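Local atomic coordinates of transcriptional regulator I2 (Pseudomonas fluorescens A506, PDB entry 4MO7), a protein that acts as a superantigen associated with Crohn's disease and, as a TetR-family regulator, probably binds DNA through its helix-turn-helix domain. Residues H69-S72 with K73-L77. Sequence-based numbering, arbitrary orientation. Where two conformers were deposited one is given.
Sequences HFKS and KDEIL
The backbone N-H of K71 points almost straight at the carboxylate of E75: K71 N to E75 OE2 is 2.6 Å, with an angle of 163° at the hydrogen. The amide meets OE2 from above the carboxylate plane, 39° out of it. The same oxygen lies 3.2 Å from F70 CA. With CG anti to the backbone N (chi1 -169°) and the chain extended beyond it, E75 carries its carboxylate back to the K71 amide, ahead of the helix. The K71 side chain crosses that of E75 at about a right angle, its methylenes lying beside the carboxylate; the ammonium stays at 4.6 Å, K71 NZ to E75 OE1, so any help from its charge would be electrostatic and not a direct bond. R78, one turn further on, adds a weak, long ion pair to OE1.

S72 is the N-cap of helix 73-97. Its hydroxyl, placed between the backbone N and the carbonyl carbon, accepts from the amide of E75 (S72 OG to E75 N, 2.9 Å), while its carbonyl takes the first-turn bond from I76 N.

Beyond the polar cap, I76 lays CG1 over one face of the F70 ring, a CH-pi contact with CG1 4.0 Å from the ring centroid. F70 also rests on R31, L34 and L35, and I76 on A38, so this apolar pair ties the start of the helix to helix 30-45. Together these contacts make a serine N-cap whose N3 glutamate, E75, turns back to the N' amide of K71, with F70 from before the helix packed on I76 of its first turn, at the start of helix 73-97 in the TetR-type DNA-binding domain.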
loop_
_atom_site.group_PDB
_atom_site.type_symbol
_atom_site.label_atom_id
_atom_site.label_comp_id
_atom_site.label_asym_id
_atom_site.label_seq_id
_atom_site.Cartn_x
_atom_site.Cartn_y
_atom_site.Cartn_z
ATOM N N HIS A 69 -22.999 -14.015 -25.930
ATOM C CA HIS A 69 -21.739 -14.573 -25.408
ATOM C C HIS A 69 -21.506 -14.467 -23.890
ATOM O O HIS A 69 -20.793 -15.286 -23.282
ATOM C CB HIS A 69 -20.570 -13.878 -26.102
ATOM C CG HIS A 69 -20.069 -14.634 -27.278
ATOM N ND1 HIS A 69 -19.313 -15.779 -27.147
ATOM C CD2 HIS A 69 -20.273 -14.460 -28.602
ATOM C CE1 HIS A 69 -19.046 -16.265 -28.341
ATOM N NE2 HIS A 69 -19.613 -15.482 -29.243
ATOM N N PHE A 70 -22.118 -13.445 -23.298
ATOM C CA PHE A 70 -22.008 -13.221 -21.884
ATOM C C PHE A 70 -23.432 -13.019 -21.412
ATOM O O PHE A 70 -24.281 -12.552 -22.184
ATOM C CB PHE A 70 -21.178 -11.956 -21.648
ATOM C CG PHE A 70 -19.773 -12.077 -22.146
ATOM C CD1 PHE A 70 -18.827 -12.656 -21.365
ATOM C CD2 PHE A 70 -19.443 -11.667 -23.425
ATOM C CE1 PHE A 70 -17.537 -12.799 -21.810
ATOM C CE2 PHE A 70 -18.154 -11.772 -23.883
ATOM C CZ PHE A 70 -17.205 -12.368 -23.087
ATOM N N LYS A 71 -23.712 -13.359 -20.156
ATOM C CA LYS A 71 -25.089 -13.248 -19.682
ATOM C C LYS A 71 -25.445 -11.833 -19.369
ATOM O O LYS A 71 -26.622 -11.512 -19.210
ATOM C CB LYS A 71 -25.275 -14.007 -18.371
ATOM C CG LYS A 71 -24.890 -15.443 -18.361
ATOM C CD LYS A 71 -25.135 -15.969 -16.961
ATOM C CE LYS A 71 -24.771 -14.920 -15.919
ATOM N NZ LYS A 71 -25.184 -15.360 -14.567
ATOM N N SER A 72 -24.426 -10.982 -19.234
ATOM C CA SER A 72 -24.612 -9.619 -18.751
ATOM C C SER A 72 -23.381 -8.779 -19.008
ATOM O O SER A 72 -22.303 -9.311 -19.329
ATOM C CB SER A 72 -24.889 -9.664 -17.241
ATOM O OG SER A 72 -23.737 -10.127 -16.546
ATOM N N LYS A 73 -23.524 -7.467 -18.904
ATOM C CA LYS A 73 -22.390 -6.570 -19.003
ATOM C C LYS A 73 -21.435 -6.845 -17.818
ATOM O O LYS A 73 -20.215 -6.858 -17.995
ATOM C CB LYS A 73 -22.878 -5.116 -18.987
ATOM C CG LYS A 73 -21.798 -4.054 -19.300
ATOM C CD LYS A 73 -22.409 -2.621 -19.245
ATOM C CE LYS A 73 -21.336 -1.624 -19.004
ATOM N NZ LYS A 73 -21.769 -0.242 -18.538
ATOM N N ASP A 74 -21.992 -7.068 -16.630
ATOM C CA ASP A 74 -21.212 -7.467 -15.442
ATOM C C ASP A 74 -20.360 -8.670 -15.743
ATOM O O ASP A 74 -19.228 -8.797 -15.286
ATOM C CB ASP A 74 -22.151 -7.903 -14.321
ATOM C CG ASP A 74 -21.408 -8.299 -13.082
ATOM O OD1 ASP A 74 -20.850 -7.376 -12.479
ATOM O OD2 ASP A 74 -21.429 -9.504 -12.680
ATOM N N GLU A 75 -20.917 -9.615 -16.500
ATOM C CA GLU A 75 -20.118 -10.793 -16.849
ATOM C C GLU A 75 -18.965 -10.488 -17.832
ATOM O O GLU A 75 -17.942 -11.165 -17.770
ATOM C CB GLU A 75 -20.965 -11.950 -17.381
ATOM C CG GLU A 75 -20.205 -13.258 -17.503
ATOM C CD GLU A 75 -21.103 -14.421 -17.847
ATOM O OE1 GLU A 75 -21.239 -15.328 -17.009
ATOM O OE2 GLU A 75 -21.669 -14.420 -18.956
ATOM N N ILE A 76 -19.126 -9.523 -18.735
ATOM C CA ILE A 76 -18.019 -9.091 -19.593
ATOM C C ILE A 76 -16.887 -8.563 -18.710
ATOM O O ILE A 76 -15.711 -8.875 -18.959
ATOM C CB ILE A 76 -18.426 -7.985 -20.570
ATOM C CG1 ILE A 76 -19.549 -8.512 -21.472
ATOM C CG2 ILE A 76 -17.259 -7.617 -21.484
ATOM C CD1 ILE A 76 -20.121 -7.462 -22.389
ATOM N N LEU A 77 -17.233 -7.796 -17.665
ATOM C CA LEU A 77 -16.212 -7.205 -16.776
ATOM C C LEU A 77 -15.497 -8.296 -16.027
ATOM O O LEU A 77 -14.256 -8.297 -15.955
ATOM C CB LEU A 77 -16.829 -6.213 -15.788
ATOM C CG LEU A 77 -15.902 -5.483 -14.801
ATOM C CD1 LEU A 77 -14.877 -4.652 -15.508
ATOM C CD2 LEU A 77 -16.772 -4.644 -13.804
#